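Local coordinates for uncharacterized protein (Kribbella flavida, PDB 4GB5) that is of unknown function but has a SnoaL-like domain of the NTF2 superfamily, a fold that often shapes a ligand-binding or catalytic pocket, at residues D113-V118 with S142-A147. Numbering follows the deposited sequence.
Sequences DRWLVV and SYQENA
The open ends of the long beta hairpin 114-128/131-145 meet here, where strand 114-118 runs antiparallel to strand 143-145. L116 and E145 form a hydrogen-bonded pair, L116 N to E145 O at 3.0 Å and E145 N to L116 O at 2.9 Å, while V117 and Q144 form the non-hydrogen-bonded pair that follows. Toward the hairpin's turn, S142 and Y143 both face V118 in a classic beta bulge; V118 O takes a bond from S142 N (2.8 Å) and a weak one from Y143 N.

On the face of L116 and E145, R114 reaches the carboxylate end-on: NH1 (2.8 Å) and NH2 (3.0 Å) both grip E145 OE1, which lies nearly in the guanidinium plane. Bends at chi2 (-87°) and chi3 (-78°) fold the long arginine chain back over the strand. L116 CB lies beneath one face of the guanidinium. An alanine here would probably leave E145 OE1 without its positive mate and L116 CB without that flat cover. A phosphate ion, probably from the crystallisation liquor, also lies close to the R114 side chain, and W102 of the second subunit makes a weak bond to E145 OE2.

On the other face, the indole of W115 donates NE1 to Q144 OE1 at 2.8 Å, within the ring plane; an amide suits the place, offering a neutral acceptor on an extended chain beside the ring. V117 CG2 lies over a face of that indole near its rim. Beyond the strand, N146 adopts a left-handed backbone conformation (phi 61°), which asparagine tolerates better than most residues, and its ND2 gives R114 O a nearly straight bond of 2.9 Å, continuing the pairing with a side chain. Such a bulged antiparallel hairpin belongs to the curved sheet of the NTF2-like cone fold.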
# COMPACT_ATOMS: atom_id res chain seq x y z
N ASP A 113 11.70 -18.62 3.39
CA ASP A 113 10.98 -18.44 4.63
C ASP A 113 9.79 -17.53 4.52
O ASP A 113 9.12 -17.30 5.50
CB ASP A 113 11.90 -17.96 5.74
CG ASP A 113 12.39 -16.55 5.56
OD1 ASP A 113 12.11 -15.95 4.51
OD2 ASP A 113 13.08 -16.08 6.50
N ARG A 114 9.47 -17.06 3.32
CA ARG A 114 8.38 -16.09 3.21
C ARG A 114 7.33 -16.55 2.22
O ARG A 114 7.62 -16.76 1.03
CB ARG A 114 8.88 -14.70 2.82
CG ARG A 114 7.84 -13.58 2.88
CD ARG A 114 7.09 -13.48 1.60
NE ARG A 114 7.83 -12.80 0.54
CZ ARG A 114 8.16 -13.31 -0.65
NH1 ARG A 114 8.03 -14.60 -0.94
NH2 ARG A 114 8.77 -12.52 -1.54
N TRP A 115 6.11 -16.74 2.72
CA TRP A 115 4.96 -17.09 1.91
C TRP A 115 4.29 -15.78 1.53
O TRP A 115 3.84 -15.01 2.37
CB TRP A 115 3.97 -17.96 2.73
CG TRP A 115 2.68 -18.23 2.05
CD1 TRP A 115 2.44 -18.45 0.69
CD2 TRP A 115 1.40 -18.35 2.69
NE1 TRP A 115 1.09 -18.69 0.49
CE2 TRP A 115 0.45 -18.60 1.70
CE3 TRP A 115 0.97 -18.22 4.01
CZ2 TRP A 115 -0.90 -18.76 2.00
CZ3 TRP A 115 -0.35 -18.36 4.29
CH2 TRP A 115 -1.28 -18.66 3.29
N LEU A 116 4.21 -15.55 0.22
CA LEU A 116 3.58 -14.35 -0.34
C LEU A 116 2.29 -14.69 -1.03
O LEU A 116 2.25 -15.61 -1.85
CB LEU A 116 4.52 -13.71 -1.38
CG LEU A 116 4.00 -12.37 -1.94
CD1 LEU A 116 3.95 -11.28 -0.92
CD2 LEU A 116 4.91 -12.00 -3.13
N VAL A 117 1.24 -13.95 -0.68
CA VAL A 117 -0.01 -14.01 -1.42
C VAL A 117 -0.31 -12.63 -1.92
O VAL A 117 -0.35 -11.69 -1.12
CB VAL A 117 -1.17 -14.43 -0.52
CG1 VAL A 117 -2.49 -14.40 -1.31
CG2 VAL A 117 -0.90 -15.79 0.03
N VAL A 118 -0.53 -12.49 -3.24
CA VAL A 118 -1.04 -11.24 -3.80
C VAL A 118 -2.38 -11.52 -4.45
O VAL A 118 -2.61 -12.62 -4.95
CB VAL A 118 -0.07 -10.57 -4.81
CG1 VAL A 118 1.14 -9.92 -4.07
CG2 VAL A 118 0.36 -11.52 -5.83
N SER A 142 -4.00 -13.77 -7.07
CA SER A 142 -3.47 -13.71 -8.41
C SER A 142 -2.16 -14.49 -8.53
O SER A 142 -1.84 -15.00 -9.60
CB SER A 142 -3.29 -12.25 -8.80
OG SER A 142 -2.41 -11.68 -7.90
N TYR A 143 -1.44 -14.61 -7.42
CA TYR A 143 -0.13 -15.24 -7.41
C TYR A 143 0.23 -15.59 -5.97
O TYR A 143 -0.17 -14.90 -5.03
CB TYR A 143 0.91 -14.26 -7.98
CG TYR A 143 2.20 -14.90 -8.35
CD1 TYR A 143 2.30 -15.61 -9.54
CD2 TYR A 143 3.30 -14.77 -7.57
CE1 TYR A 143 3.51 -16.20 -9.94
CE2 TYR A 143 4.53 -15.38 -7.94
CZ TYR A 143 4.61 -16.07 -9.10
OH TYR A 143 5.80 -16.65 -9.50
N GLN A 144 0.98 -16.67 -5.80
CA GLN A 144 1.58 -16.99 -4.53
C GLN A 144 3.02 -17.40 -4.72
O GLN A 144 3.36 -18.06 -5.72
CB GLN A 144 0.87 -18.15 -3.85
CG GLN A 144 -0.62 -17.92 -3.55
CD GLN A 144 -1.19 -19.04 -2.72
OE1 GLN A 144 -0.76 -19.30 -1.59
NE2 GLN A 144 -2.18 -19.72 -3.27
N GLU A 145 3.84 -17.05 -3.76
CA GLU A 145 5.22 -17.54 -3.70
C GLU A 145 5.43 -18.35 -2.43
O GLU A 145 5.04 -17.95 -1.35
CB GLU A 145 6.17 -16.36 -3.72
CG GLU A 145 7.51 -16.57 -4.31
CD GLU A 145 8.16 -15.23 -4.57
OE1 GLU A 145 8.71 -14.69 -3.62
OE2 GLU A 145 8.12 -14.73 -5.73
N ASN A 146 6.04 -19.52 -2.60
CA ASN A 146 6.32 -20.40 -1.48
C ASN A 146 5.06 -20.86 -0.73
O ASN A 146 5.07 -21.01 0.47
CB ASN A 146 7.35 -19.80 -0.51
CG ASN A 146 8.63 -19.41 -1.22
OD1 ASN A 146 9.14 -20.18 -2.06
ND2 ASN A 146 9.15 -18.23 -0.94
N ALA A 147 4.01 -21.19 -1.48
CA ALA A 147 2.76 -21.64 -0.86
C ALA A 147 2.95 -22.92 -0.06
O ALA A 147 2.20 -23.20 0.90
CB ALA A 147 1.71 -21.83 -1.91